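PDB 3H41: gamma-D-glutamyl-L-lysine dipeptidyl-peptidase from Bacillus cereus ATCC 10987, which probably hydrolyses gamma-D-glutamyl-L-lysine bonds in peptidoglycan peptides as a cysteine peptidase, releasing L-Ala-gamma-D-Glu dipeptides. Local coordinates for residues T62-G67 against V82-Q87; S7-D12 against V70-K75; D254-A259 against E301-A306; D191-G196 against M272-G277; T126-I131 against S139-Y144. One frame throughout, in Å; residues are numbered along the deposited sequence.

Interaction 1 of 5, residues T62-G67 against V82-Q87; sequences TQALLG and VLVHGQ
Gln87 sets its side-chain amide against two successive residues of strand 60-65, Thr62 and Gln63, inside the N-terminal SH3 domain. The two ends of the amide do opposite jobs. OE1 of Gln87 accepts the hydroxyl proton of Thr62 OG1 at 2.7 Å, the donor standing 21° out of the carbonyl plane. NE2 of Gln87 gives a proton to the main-chain O of Gln63 at 2.9 Å, in a bond of 167° whose acceptor lies close to the amide plane. Together these bonds decide which way round the amide sits. Beside them, Ala64 CB rests against both methyls of Val84, 3.9 Å from CG1 and 4.1 Å from CG2. The reach of Gln87 comes from a chain extended beyond CG and from the type II turn Val84 to Gln87, with Gly86 at positive phi, which carries the chain round. On the other strand, OG1 of Thr62 is anti to the backbone N (chi1 -169°), where Arg233 NE also bonds to it. Gln63 has its own amide engaged with Thr209 and Thr17. Tyr96, a substrate-binding residue, touches both Thr62 and Gln87, and the side chain of Thr62 is about 5 Å from the bound alanine, which places that end of the contact beside the ligand. OE1 of Gln87 also meets the methyl CG2 of Thr62, at 3.4 Å.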
# COMPACT_ATOMS: atom_id res chain seq x y z
N THR A 62 9.13 2.44 0.41
CA THR A 62 7.73 2.11 0.52
C THR A 62 6.91 3.21 -0.14
O THR A 62 7.45 4.14 -0.71
CB THR A 62 7.28 1.91 1.99
OG1 THR A 62 5.95 1.35 2.02
CG2 THR A 62 7.35 3.24 2.76
N GLN A 63 5.60 3.09 -0.09
CA GLN A 63 4.75 4.19 -0.46
C GLN A 63 3.74 4.40 0.64
O GLN A 63 3.37 3.43 1.32
CB GLN A 63 4.02 3.91 -1.77
CG GLN A 63 4.93 3.92 -3.04
CD GLN A 63 4.12 3.62 -4.29
OE1 GLN A 63 3.22 2.76 -4.26
NE2 GLN A 63 4.40 4.35 -5.38
N ALA A 64 3.30 5.65 0.83
CA ALA A 64 2.31 6.00 1.85
C ALA A 64 1.16 6.70 1.18
O ALA A 64 1.38 7.52 0.28
CB ALA A 64 2.94 6.88 2.93
N LEU A 65 -0.06 6.39 1.61
CA LEU A 65 -1.25 6.96 0.96
C LEU A 65 -1.71 8.31 1.53
O LEU A 65 -1.48 8.62 2.70
CB LEU A 65 -2.43 5.99 1.05
CG LEU A 65 -2.23 4.56 0.50
CD1 LEU A 65 -3.53 3.72 0.60
CD2 LEU A 65 -1.67 4.60 -0.93
N LEU A 66 -2.42 9.07 0.70
CA LEU A 66 -3.12 10.28 1.10
C LEU A 66 -3.70 10.13 2.50
O LEU A 66 -4.41 9.15 2.80
CB LEU A 66 -4.24 10.60 0.12
CG LEU A 66 -5.01 11.88 0.43
CD1 LEU A 66 -4.20 13.07 0.01
CD2 LEU A 66 -6.41 11.82 -0.29
N GLY A 67 -3.39 11.09 3.37
CA GLY A 67 -3.87 11.08 4.74
C GLY A 67 -3.12 10.26 5.76
O GLY A 67 -3.38 10.40 6.97
N VAL A 82 11.12 10.56 6.87
CA VAL A 82 9.88 10.35 7.62
C VAL A 82 9.78 8.91 8.06
O VAL A 82 10.46 8.03 7.51
CB VAL A 82 8.61 10.79 6.82
CG1 VAL A 82 8.76 12.20 6.28
CG2 VAL A 82 8.29 9.86 5.63
N LEU A 83 9.03 8.68 9.13
CA LEU A 83 8.63 7.35 9.54
C LEU A 83 7.12 7.21 9.31
O LEU A 83 6.31 7.95 9.89
CB LEU A 83 8.96 7.10 11.03
CG LEU A 83 10.40 7.44 11.43
CD1 LEU A 83 10.60 7.20 12.95
CD2 LEU A 83 11.40 6.63 10.58
N VAL A 84 6.74 6.25 8.47
CA VAL A 84 5.35 6.04 8.10
C VAL A 84 4.65 5.20 9.14
O VAL A 84 4.97 4.02 9.36
CB VAL A 84 5.21 5.37 6.70
CG1 VAL A 84 3.69 5.18 6.35
CG2 VAL A 84 5.97 6.19 5.58
N HIS A 85 3.67 5.79 9.79
CA HIS A 85 2.96 5.08 10.84
C HIS A 85 2.08 4.04 10.14
O HIS A 85 1.52 4.29 9.05
CB HIS A 85 2.03 6.04 11.61
CG HIS A 85 2.74 7.14 12.35
ND1 HIS A 85 2.11 7.91 13.32
CD2 HIS A 85 4.01 7.59 12.29
CE1 HIS A 85 2.97 8.78 13.81
NE2 HIS A 85 4.12 8.63 13.19
N GLY A 86 1.98 2.88 10.76
CA GLY A 86 1.07 1.84 10.29
C GLY A 86 1.69 0.89 9.30
O GLY A 86 0.99 0.03 8.76
N GLN A 87 3.00 1.01 9.10
CA GLN A 87 3.75 0.09 8.28
C GLN A 87 4.84 -0.53 9.12
O GLN A 87 5.96 -0.02 9.18
CB GLN A 87 4.29 0.80 7.04
CG GLN A 87 3.17 1.23 6.08
CD GLN A 87 3.70 1.66 4.72
OE1 GLN A 87 4.90 1.60 4.45
NE2 GLN A 87 2.79 2.15 3.85

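Interaction 2 of 5, residues S7-D12 against V70-K75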
# COMPACT_ATOMS: atom_id res chain seq x y z
N SER A 7 8.33 15.98 14.25
CA SER A 7 6.92 16.41 14.37
C SER A 7 6.01 15.72 13.34
O SER A 7 6.47 14.95 12.50
CB SER A 7 6.81 17.93 14.29
OG SER A 7 7.07 18.38 12.96
N LYS A 8 4.71 16.01 13.46
CA LYS A 8 3.66 15.23 12.85
C LYS A 8 3.29 15.83 11.50
O LYS A 8 3.21 17.04 11.33
CB LYS A 8 2.48 15.17 13.83
CG LYS A 8 1.31 14.32 13.43
CD LYS A 8 0.09 14.51 14.38
CE LYS A 8 0.39 14.17 15.86
NZ LYS A 8 -0.34 12.97 16.37
N ALA A 9 3.14 14.98 10.48
CA ALA A 9 2.67 15.49 9.22
C ALA A 9 1.83 14.41 8.56
O ALA A 9 1.80 13.26 9.01
CB ALA A 9 3.82 15.95 8.33
N PHE A 10 1.16 14.80 7.49
CA PHE A 10 0.27 13.89 6.75
C PHE A 10 0.58 13.89 5.26
O PHE A 10 0.84 14.93 4.67
CB PHE A 10 -1.18 14.32 7.00
CG PHE A 10 -1.59 14.17 8.45
CD1 PHE A 10 -2.04 12.95 8.94
CD2 PHE A 10 -1.40 15.20 9.32
CE1 PHE A 10 -2.37 12.78 10.28
CE2 PHE A 10 -1.73 15.04 10.67
CZ PHE A 10 -2.21 13.84 11.14
N ILE A 11 0.48 12.73 4.63
CA ILE A 11 0.63 12.63 3.18
C ILE A 11 -0.44 13.43 2.45
O ILE A 11 -1.62 13.26 2.72
CB ILE A 11 0.57 11.15 2.74
CG1 ILE A 11 1.61 10.33 3.50
CG2 ILE A 11 0.74 11.02 1.22
CD1 ILE A 11 3.05 10.75 3.34
N ASP A 12 -0.01 14.27 1.50
CA ASP A 12 -0.88 15.24 0.83
C ASP A 12 -1.05 14.90 -0.65
O ASP A 12 -1.58 15.70 -1.39
CB ASP A 12 -0.35 16.68 1.03
CG ASP A 12 -1.38 17.76 0.64
OD1 ASP A 12 -2.55 17.60 0.99
OD2 ASP A 12 -1.03 18.75 -0.05
N VAL A 70 2.77 10.57 9.31
CA VAL A 70 4.18 10.31 9.37
C VAL A 70 4.81 11.15 10.51
O VAL A 70 4.25 12.19 10.89
CB VAL A 70 4.92 10.64 8.02
CG1 VAL A 70 4.23 9.92 6.81
CG2 VAL A 70 5.06 12.14 7.79
N THR A 71 5.96 10.69 11.00
CA THR A 71 6.82 11.49 11.86
C THR A 71 8.00 12.01 11.03
O THR A 71 8.73 11.20 10.45
CB THR A 71 7.35 10.67 13.06
OG1 THR A 71 6.24 10.11 13.79
CG2 THR A 71 8.32 11.56 14.00
N VAL A 72 8.17 13.32 10.96
CA VAL A 72 9.29 13.92 10.23
C VAL A 72 10.51 13.90 11.15
O VAL A 72 10.46 14.46 12.27
CB VAL A 72 8.99 15.34 9.69
CG1 VAL A 72 10.14 15.86 8.83
CG2 VAL A 72 7.67 15.37 8.90
N VAL A 73 11.58 13.23 10.71
CA VAL A 73 12.79 13.06 11.53
C VAL A 73 14.08 13.75 11.03
O VAL A 73 15.03 13.90 11.79
CB VAL A 73 13.09 11.56 11.78
CG1 VAL A 73 11.92 10.88 12.57
CG2 VAL A 73 13.39 10.82 10.48
N ASP A 74 14.13 14.16 9.76
CA ASP A 74 15.32 14.82 9.20
C ASP A 74 14.89 15.59 7.99
O ASP A 74 13.79 15.34 7.47
CB ASP A 74 16.39 13.78 8.83
CG ASP A 74 17.83 14.35 8.80
OD1 ASP A 74 18.02 15.59 8.89
OD2 ASP A 74 18.76 13.54 8.69
N LYS A 75 15.72 16.55 7.57
CA LYS A 75 15.44 17.38 6.40
C LYS A 75 16.75 17.73 5.72
O LYS A 75 17.68 18.18 6.37
CB LYS A 75 14.71 18.68 6.77
CG LYS A 75 14.55 19.68 5.61
CD LYS A 75 13.57 20.80 5.95
CE LYS A 75 13.59 21.91 4.91
NZ LYS A 75 12.33 22.70 4.93
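Ala9 presents its CB to two valine methyls of strand 69-76, Val70 CG2 at 4.0 Å and Val72 CG2 at 3.9 Å. The arrangement follows from antiparallel pairing of strands 8-11 and 70-75, whose short axes pass 5.0 Å apart, their chain directions 120° from each other. Ala9 and Val70 form a hydrogen-bonded pair with side chains on one face; Lys8 and Thr71, the next, non-hydrogen-bonded pair, point to the other. The second branch of Val70, CG1, anti to its carbonyl carbon (chi1 -53°), lies 3.8 Å from CD1 of Ile11, and the two side chains cross at about a right angle. Leu105 touches Ile11, Val70 and Val72 and extends this apolar patch of the SH3 domain. Between the backbones, Ala9 N to Val70 O is 3.0 Å and Val70 N to Ala9 O is 2.9 Å. Val72 N meets Ser7 O at 2.8 Å almost straight, whereas the return bond from Ser7 N is weak. On the opposite face Lys8 makes a salt bridge with Glu69, and Thr71 bonds to His85 and Glu94. Side-chain chemistry thus divides by face: apolar contacts among Ala9, Ile11 and Val70 on one, polar partners for Lys8 and Thr71 on the other.

Interaction 3 of 5, residues D254-A259 against E301-A306; sequences DLIFFA and EEYAGA
Glu302 lays its side chain against the carbonyl oxygen of Ala259. Starting at the root, CB of Glu302 is 3.2 Å from Ala259 O and also lies 4.0 Å from CB of Phe258. CG stands anti to the carbonyl carbon of Glu302 (chi1 -75°) and keeps the same close range to Ala259 O. Beyond it the chain runs extended, and the carboxylate carbon CD is again near that oxygen. At the tip, OE1 and OE2 of Glu302 lie 3.4 and 3.5 Å from Ala259 O; all are acceptors and no bond forms between them. OE1 finds its partner in NE2 of His268, a residue of the D-glutamic acid pocket. The main chain of Glu302 joins in as well, its O accepting from Ala259 N at 2.9 Å. This is the end of an antiparallel pairing, strand 255-259 with strand 303-306, in the central sheet of the papain-like NlpC/P60 domain. The register slips by one residue between the pairs Ile256-Ala306 and Phe258-Tyr303, a beta bulge. Phe257 bonds on both its polar main-chain atoms: N to Gly305 O at 3.0 Å, and O from Ala304 N at 2.8 Å. The Phe257 ring turns its edge to Gly305 O and to CA of Ala306, while its side chain touches Val267 and Val270 of the next strand. Phe258 has its edge near Glu302 C, lies close to the side chain of His269, the probable proton acceptor, and meets Tyr299 edge-to-face. CB of Ala304 touches CB of Ala259 at 3.6 Å.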
# COMPACT_ATOMS: atom_id res chain seq x y z
N ASP A 254 -3.74 -17.95 3.80
CA ASP A 254 -2.42 -18.10 4.36
C ASP A 254 -1.40 -17.41 3.45
O ASP A 254 -1.58 -17.37 2.23
CB ASP A 254 -2.03 -19.56 4.53
CG ASP A 254 -2.72 -20.23 5.72
OD1 ASP A 254 -3.30 -19.52 6.58
OD2 ASP A 254 -2.69 -21.50 5.76
N LEU A 255 -0.38 -16.80 4.06
CA LEU A 255 0.71 -16.19 3.27
C LEU A 255 1.82 -17.22 3.09
O LEU A 255 2.21 -17.91 4.05
CB LEU A 255 1.26 -14.93 3.92
CG LEU A 255 0.30 -13.70 3.93
CD1 LEU A 255 1.01 -12.41 4.43
CD2 LEU A 255 -0.36 -13.50 2.58
N ILE A 256 2.31 -17.31 1.86
CA ILE A 256 3.36 -18.28 1.52
C ILE A 256 4.61 -17.51 1.11
O ILE A 256 4.53 -16.51 0.40
CB ILE A 256 2.90 -19.22 0.40
CG1 ILE A 256 1.46 -19.68 0.64
CG2 ILE A 256 3.85 -20.43 0.28
CD1 ILE A 256 1.24 -20.39 1.94
N PHE A 257 5.76 -17.98 1.59
CA PHE A 257 7.02 -17.30 1.45
C PHE A 257 8.02 -18.10 0.63
O PHE A 257 8.00 -19.32 0.66
CB PHE A 257 7.55 -16.93 2.85
CG PHE A 257 6.63 -16.03 3.57
CD1 PHE A 257 6.68 -14.66 3.35
CD2 PHE A 257 5.64 -16.54 4.40
CE1 PHE A 257 5.77 -13.80 3.99
CE2 PHE A 257 4.73 -15.69 5.03
CZ PHE A 257 4.79 -14.34 4.83
N PHE A 258 8.84 -17.38 -0.12
CA PHE A 258 9.89 -18.00 -0.94
C PHE A 258 11.21 -17.35 -0.60
O PHE A 258 11.29 -16.11 -0.45
CB PHE A 258 9.54 -17.91 -2.43
CG PHE A 258 8.17 -18.44 -2.74
CD1 PHE A 258 7.98 -19.81 -2.99
CD2 PHE A 258 7.04 -17.63 -2.62
CE1 PHE A 258 6.70 -20.32 -3.22
CE2 PHE A 258 5.75 -18.16 -2.84
CZ PHE A 258 5.59 -19.51 -3.14
N ALA A 259 12.26 -18.17 -0.48
CA ALA A 259 13.55 -17.68 -0.07
C ALA A 259 14.65 -18.14 -1.03
O ALA A 259 14.55 -19.19 -1.67
CB ALA A 259 13.88 -18.14 1.41
N GLU A 301 10.71 -24.79 -5.50
CA GLU A 301 12.03 -25.10 -4.94
C GLU A 301 12.44 -24.13 -3.85
O GLU A 301 13.28 -24.48 -3.00
CB GLU A 301 13.12 -25.10 -6.03
CG GLU A 301 13.03 -26.25 -7.03
CD GLU A 301 12.06 -25.99 -8.21
OE1 GLU A 301 11.42 -24.90 -8.24
OE2 GLU A 301 11.94 -26.86 -9.11
N GLU A 302 11.87 -22.92 -3.87
CA GLU A 302 12.20 -21.87 -2.92
C GLU A 302 11.18 -21.72 -1.76
O GLU A 302 11.33 -20.83 -0.91
CB GLU A 302 12.36 -20.53 -3.65
CG GLU A 302 13.67 -20.39 -4.45
CD GLU A 302 14.06 -18.97 -4.75
OE1 GLU A 302 13.21 -18.05 -4.62
OE2 GLU A 302 15.25 -18.76 -5.11
N TYR A 303 10.18 -22.60 -1.74
CA TYR A 303 9.18 -22.63 -0.69
C TYR A 303 9.88 -22.53 0.67
O TYR A 303 10.76 -23.34 0.98
CB TYR A 303 8.35 -23.90 -0.77
CG TYR A 303 7.22 -23.92 0.21
CD1 TYR A 303 6.01 -23.31 -0.09
CD2 TYR A 303 7.37 -24.52 1.46
CE1 TYR A 303 4.97 -23.30 0.84
CE2 TYR A 303 6.32 -24.52 2.40
CZ TYR A 303 5.12 -23.91 2.06
OH TYR A 303 4.05 -23.88 2.94
N ALA A 304 9.50 -21.53 1.46
CA ALA A 304 10.15 -21.26 2.72
C ALA A 304 9.17 -21.10 3.87
O ALA A 304 9.47 -20.37 4.82
CB ALA A 304 11.00 -19.99 2.61
N GLY A 305 8.01 -21.70 3.75
CA GLY A 305 7.05 -21.76 4.86
C GLY A 305 5.82 -20.88 4.64
O GLY A 305 5.68 -20.25 3.61
N ALA A 306 4.90 -20.91 5.60
CA ALA A 306 3.63 -20.23 5.47
C ALA A 306 3.21 -19.70 6.83
O ALA A 306 3.55 -20.29 7.88
CB ALA A 306 2.56 -21.16 4.86

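Interaction 4 of 5, residues D191-G196 against M272-G277; sequences DLINTG and MYIGDG
Helix 191-196 passes strand 272-275 at 108° with 9.4 Å between the axes, bringing Ile193 and Ile274 opposite each other. This is helix-on-sheet packing in the NlpC/P60 catalytic domain, whose sheet contains strand 267-275. Residue 272 is a selenomethionine. Its CG is anti to the backbone N, and a bend at chi3 (59°) swings CE onto the helix backbone. CE of Met272 lies 3.6 Å from Leu192 O and 3.9 Å from CA of Ile193, while SE of Met272 sits 3.9 Å from CB of Leu192. Ile193 works in the other direction, reaching for the strand: its CD1 lies 3.7 Å from CA of Ile274, and its branches CG1 and CG2 both come near CG2 of Ile274, the two side chains crossing obliquely. Everything that meets here is carbon, selenium or a backbone carbonyl, so the packing rests on shape. Farther out, Leu192 also touches Ile223 and Tyr224 of helix 218-225, and Met272 touches Leu255 and Ile280 on the neighbouring strands. Tyr273 points away from the helix, with Gly275 N over the centre of one ring face, and its OH accepts from Gly277 N at 3.0 Å.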
# COMPACT_ATOMS: atom_id res chain seq x y z
N ASP A 191 -13.00 -12.99 1.53
CA ASP A 191 -12.98 -11.52 1.43
C ASP A 191 -11.60 -11.01 0.97
O ASP A 191 -11.49 -10.12 0.13
CB ASP A 191 -13.29 -10.85 2.76
CG ASP A 191 -14.64 -11.31 3.39
OD1 ASP A 191 -15.47 -11.88 2.70
OD2 ASP A 191 -14.82 -11.06 4.60
N LEU A 192 -10.55 -11.57 1.57
CA LEU A 192 -9.16 -11.25 1.22
C LEU A 192 -8.86 -11.62 -0.23
O LEU A 192 -8.26 -10.84 -0.96
CB LEU A 192 -8.18 -11.98 2.13
CG LEU A 192 -8.25 -11.78 3.66
CD1 LEU A 192 -7.28 -12.70 4.31
CD2 LEU A 192 -7.99 -10.34 4.09
N ILE A 193 -9.35 -12.78 -0.65
CA ILE A 193 -9.10 -13.28 -1.97
C ILE A 193 -9.81 -12.39 -2.98
O ILE A 193 -9.22 -11.97 -3.98
CB ILE A 193 -9.51 -14.79 -2.09
CG1 ILE A 193 -8.59 -15.62 -1.18
CG2 ILE A 193 -9.48 -15.24 -3.55
CD1 ILE A 193 -8.95 -17.09 -1.03
N ASN A 194 -11.05 -12.04 -2.66
CA ASN A 194 -11.85 -11.24 -3.53
C ASN A 194 -11.23 -9.87 -3.67
O ASN A 194 -11.20 -9.29 -4.78
CB ASN A 194 -13.31 -11.20 -3.04
CG ASN A 194 -14.06 -12.45 -3.46
OD1 ASN A 194 -13.78 -13.03 -4.52
ND2 ASN A 194 -14.96 -12.93 -2.60
N THR A 195 -10.67 -9.37 -2.57
CA THR A 195 -9.94 -8.11 -2.59
C THR A 195 -8.76 -8.17 -3.57
O THR A 195 -8.63 -7.34 -4.45
CB THR A 195 -9.48 -7.67 -1.18
OG1 THR A 195 -10.64 -7.33 -0.40
CG2 THR A 195 -8.55 -6.44 -1.27
N GLY A 196 -7.92 -9.18 -3.42
CA GLY A 196 -6.80 -9.39 -4.33
C GLY A 196 -7.20 -9.49 -5.76
O GLY A 196 -6.55 -8.88 -6.63
N MSE A 272 -0.32 -15.08 -1.53
CA MSE A 272 -1.41 -15.57 -0.68
C MSE A 272 -2.05 -16.78 -1.30
O MSE A 272 -2.43 -16.75 -2.48
CB MSE A 272 -2.50 -14.48 -0.50
CG MSE A 272 -3.56 -14.86 0.48
SE MSE A 272 -4.78 -13.40 0.89
CE MSE A 272 -5.40 -13.10 -0.87
N TYR A 273 -2.18 -17.83 -0.50
CA TYR A 273 -2.84 -19.07 -0.91
C TYR A 273 -4.32 -18.82 -1.13
O TYR A 273 -4.97 -18.18 -0.29
CB TYR A 273 -2.63 -20.16 0.15
CG TYR A 273 -3.03 -21.53 -0.35
CD1 TYR A 273 -2.48 -22.06 -1.50
CD2 TYR A 273 -3.97 -22.31 0.34
CE1 TYR A 273 -2.85 -23.31 -1.97
CE2 TYR A 273 -4.35 -23.56 -0.13
CZ TYR A 273 -3.78 -24.06 -1.26
OH TYR A 273 -4.17 -25.29 -1.73
N ILE A 274 -4.85 -19.30 -2.24
CA ILE A 274 -6.29 -19.08 -2.55
C ILE A 274 -7.06 -20.40 -2.66
O ILE A 274 -8.22 -20.42 -3.09
CB ILE A 274 -6.49 -18.17 -3.81
CG1 ILE A 274 -6.18 -18.89 -5.13
CG2 ILE A 274 -5.65 -16.88 -3.68
CD1 ILE A 274 -6.69 -18.15 -6.42
N GLY A 275 -6.42 -21.49 -2.22
CA GLY A 275 -7.01 -22.84 -2.29
C GLY A 275 -6.85 -23.54 -3.63
O GLY A 275 -6.44 -22.93 -4.62
N ASP A 276 -7.17 -24.84 -3.63
CA ASP A 276 -7.06 -25.69 -4.82
C ASP A 276 -5.67 -25.65 -5.46
O ASP A 276 -5.55 -25.77 -6.66
CB ASP A 276 -8.11 -25.32 -5.84
CG ASP A 276 -9.54 -25.53 -5.32
OD1 ASP A 276 -9.78 -26.45 -4.49
OD2 ASP A 276 -10.43 -24.76 -5.74
N GLY A 277 -4.62 -25.41 -4.67
CA GLY A 277 -3.26 -25.44 -5.19
C GLY A 277 -2.77 -24.15 -5.83
O GLY A 277 -1.66 -24.12 -6.37

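Interaction 5 of 5, residues T126-I131 against S139-Y144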
# COMPACT_ATOMS: atom_id res chain seq x y z
N THR A 126 -8.80 2.03 -7.61
CA THR A 126 -8.70 3.46 -7.39
C THR A 126 -10.12 4.05 -7.53
O THR A 126 -11.05 3.38 -8.01
CB THR A 126 -7.77 4.18 -8.38
OG1 THR A 126 -8.30 4.14 -9.71
CG2 THR A 126 -6.32 3.62 -8.33
N ALA A 127 -10.28 5.29 -7.10
CA ALA A 127 -11.56 5.99 -7.26
C ALA A 127 -11.29 7.46 -7.38
O ALA A 127 -10.23 7.91 -6.94
CB ALA A 127 -12.45 5.75 -6.01
N ILE A 128 -12.25 8.21 -7.93
CA ILE A 128 -12.15 9.69 -8.02
C ILE A 128 -12.85 10.38 -6.84
O ILE A 128 -14.02 10.12 -6.54
CB ILE A 128 -12.67 10.23 -9.38
CG1 ILE A 128 -12.02 9.47 -10.55
CG2 ILE A 128 -12.43 11.84 -9.54
CD1 ILE A 128 -10.49 9.52 -10.58
N LEU A 129 -12.10 11.25 -6.16
CA LEU A 129 -12.63 12.19 -5.16
C LEU A 129 -12.82 13.53 -5.84
O LEU A 129 -11.92 13.97 -6.58
CB LEU A 129 -11.62 12.40 -4.02
CG LEU A 129 -11.54 11.37 -2.93
CD1 LEU A 129 -10.48 11.78 -1.95
CD2 LEU A 129 -12.88 11.30 -2.26
N TYR A 130 -13.95 14.18 -5.57
CA TYR A 130 -14.29 15.51 -6.13
C TYR A 130 -14.22 16.54 -5.03
O TYR A 130 -14.93 16.41 -4.04
CB TYR A 130 -15.70 15.53 -6.75
CG TYR A 130 -15.83 14.42 -7.78
CD1 TYR A 130 -15.31 14.58 -9.07
CD2 TYR A 130 -16.41 13.21 -7.45
CE1 TYR A 130 -15.39 13.56 -9.99
CE2 TYR A 130 -16.45 12.16 -8.38
CZ TYR A 130 -15.94 12.36 -9.65
OH TYR A 130 -15.97 11.37 -10.61
N ILE A 131 -13.35 17.53 -5.18
CA ILE A 131 -13.16 18.54 -4.15
C ILE A 131 -14.31 19.53 -4.33
O ILE A 131 -14.56 20.02 -5.43
CB ILE A 131 -11.79 19.23 -4.24
CG1 ILE A 131 -10.66 18.18 -4.25
CG2 ILE A 131 -11.57 20.23 -3.04
CD1 ILE A 131 -9.22 18.77 -4.06
N SER A 139 -10.08 17.64 -8.55
CA SER A 139 -10.45 16.29 -8.21
C SER A 139 -9.15 15.50 -8.01
O SER A 139 -8.08 16.01 -8.32
CB SER A 139 -11.28 15.67 -9.33
OG SER A 139 -10.60 15.71 -10.60
N LEU A 140 -9.25 14.30 -7.45
CA LEU A 140 -8.05 13.49 -7.14
C LEU A 140 -8.39 12.02 -7.31
O LEU A 140 -9.37 11.52 -6.73
CB LEU A 140 -7.59 13.75 -5.71
CG LEU A 140 -6.33 13.02 -5.26
CD1 LEU A 140 -5.14 13.48 -6.16
CD2 LEU A 140 -6.03 13.33 -3.79
N GLU A 141 -7.56 11.32 -8.08
CA GLU A 141 -7.69 9.86 -8.13
C GLU A 141 -6.96 9.26 -6.91
O GLU A 141 -5.74 9.40 -6.77
CB GLU A 141 -7.11 9.31 -9.42
CG GLU A 141 -7.31 7.79 -9.54
CD GLU A 141 -6.77 7.20 -10.85
OE1 GLU A 141 -6.19 7.93 -11.67
OE2 GLU A 141 -6.94 5.99 -11.09
N VAL A 142 -7.69 8.53 -6.07
CA VAL A 142 -7.12 7.98 -4.84
C VAL A 142 -7.09 6.45 -4.89
O VAL A 142 -7.92 5.80 -5.58
CB VAL A 142 -7.87 8.46 -3.60
CG1 VAL A 142 -7.61 9.98 -3.40
CG2 VAL A 142 -9.37 8.18 -3.68
N SER A 143 -6.18 5.88 -4.11
CA SER A 143 -6.02 4.43 -4.03
C SER A 143 -6.97 3.71 -3.07
O SER A 143 -7.31 4.22 -2.02
CB SER A 143 -4.59 4.15 -3.54
OG SER A 143 -4.39 2.77 -3.24
N TYR A 144 -7.35 2.49 -3.43
CA TYR A 144 -7.79 1.48 -2.49
C TYR A 144 -7.00 1.66 -1.20
O TYR A 144 -5.78 1.87 -1.20
CB TYR A 144 -7.50 0.07 -3.07
CG TYR A 144 -8.02 -1.01 -2.17
CD1 TYR A 144 -9.37 -1.29 -2.12
CD2 TYR A 144 -7.17 -1.71 -1.31
CE1 TYR A 144 -9.87 -2.28 -1.27
CE2 TYR A 144 -7.67 -2.70 -0.43
CZ TYR A 144 -9.04 -2.96 -0.42
OH TYR A 144 -9.63 -3.90 0.43
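The beta hairpin of strands 126-131 and 139-143 in the second SH3 domain pairs Thr126 with Ser143 at one end and Tyr130 with Ser139 at the other. The strands run antiparallel, their short axes at 149°. Two hydrogen-bonded pairs hold them. Ala127 and Val142 exchange bonds of 2.9 Å (Ala127 N to Val142 O) and 2.8 Å (Val142 N to Ala127 O); Leu129 and Leu140 do the same, with Leu129 N to Leu140 O at 2.8 Å. The side chains of these four residues share one face. There Leu129 and Val142 cross at about a right angle, CD1 of Leu129 lying 3.7 Å from CG1 of Val142. Leu66 of the first SH3 domain packs on Val142 and Leu140, so this face also helps join the two domains. The face of Thr126, Ile128 and Glu141 carries a hydrogen bond between non-paired residues. Thr126 OG1, set between its backbone N and carbonyl carbon (chi1 67°), donates to Glu141 OE2 at 2.7 Å on the anti lone pair of that oxygen. Glu141 gets there with CG anti to its backbone N and an extended chain beyond, passing CD1 of Ile128, which is 3.6 Å from Glu141 CB. OE2 of Glu141 also takes a bond from Trp40 NE1, so two donors share this carboxylate oxygen and fix the group. At the far end, CB of Ser139 lies 4.2 Å from CD1 of Tyr130, oblique to the ring. Strand 139-143 lies at the margin of its sheet, and the pair is a regular two-stranded antiparallel hairpin in an SH3-type beta domain.

In the fold
From the N terminus, interaction 2 opens at 7-12 and interaction 1 at 62-67; they close in the same order at 70-75 and 82-87, so their loops cross. Both belong to the first SH3 domain, where strands 69-76 and 79-84 are neighbours in one sheet. Interaction 5 follows in series as a short local hairpin in the second SH3 domain, touching interaction 1 through Leu65 and Leu66. In the catalytic domain, interaction 4 opens at 191-196 and closes at 272-277 inside the span of interaction 3, 254-259 to 301-306, giving a second crossing pair on one sheet. Tyr144 against Thr195 brings interactions 5 and 4 together across the domain boundary.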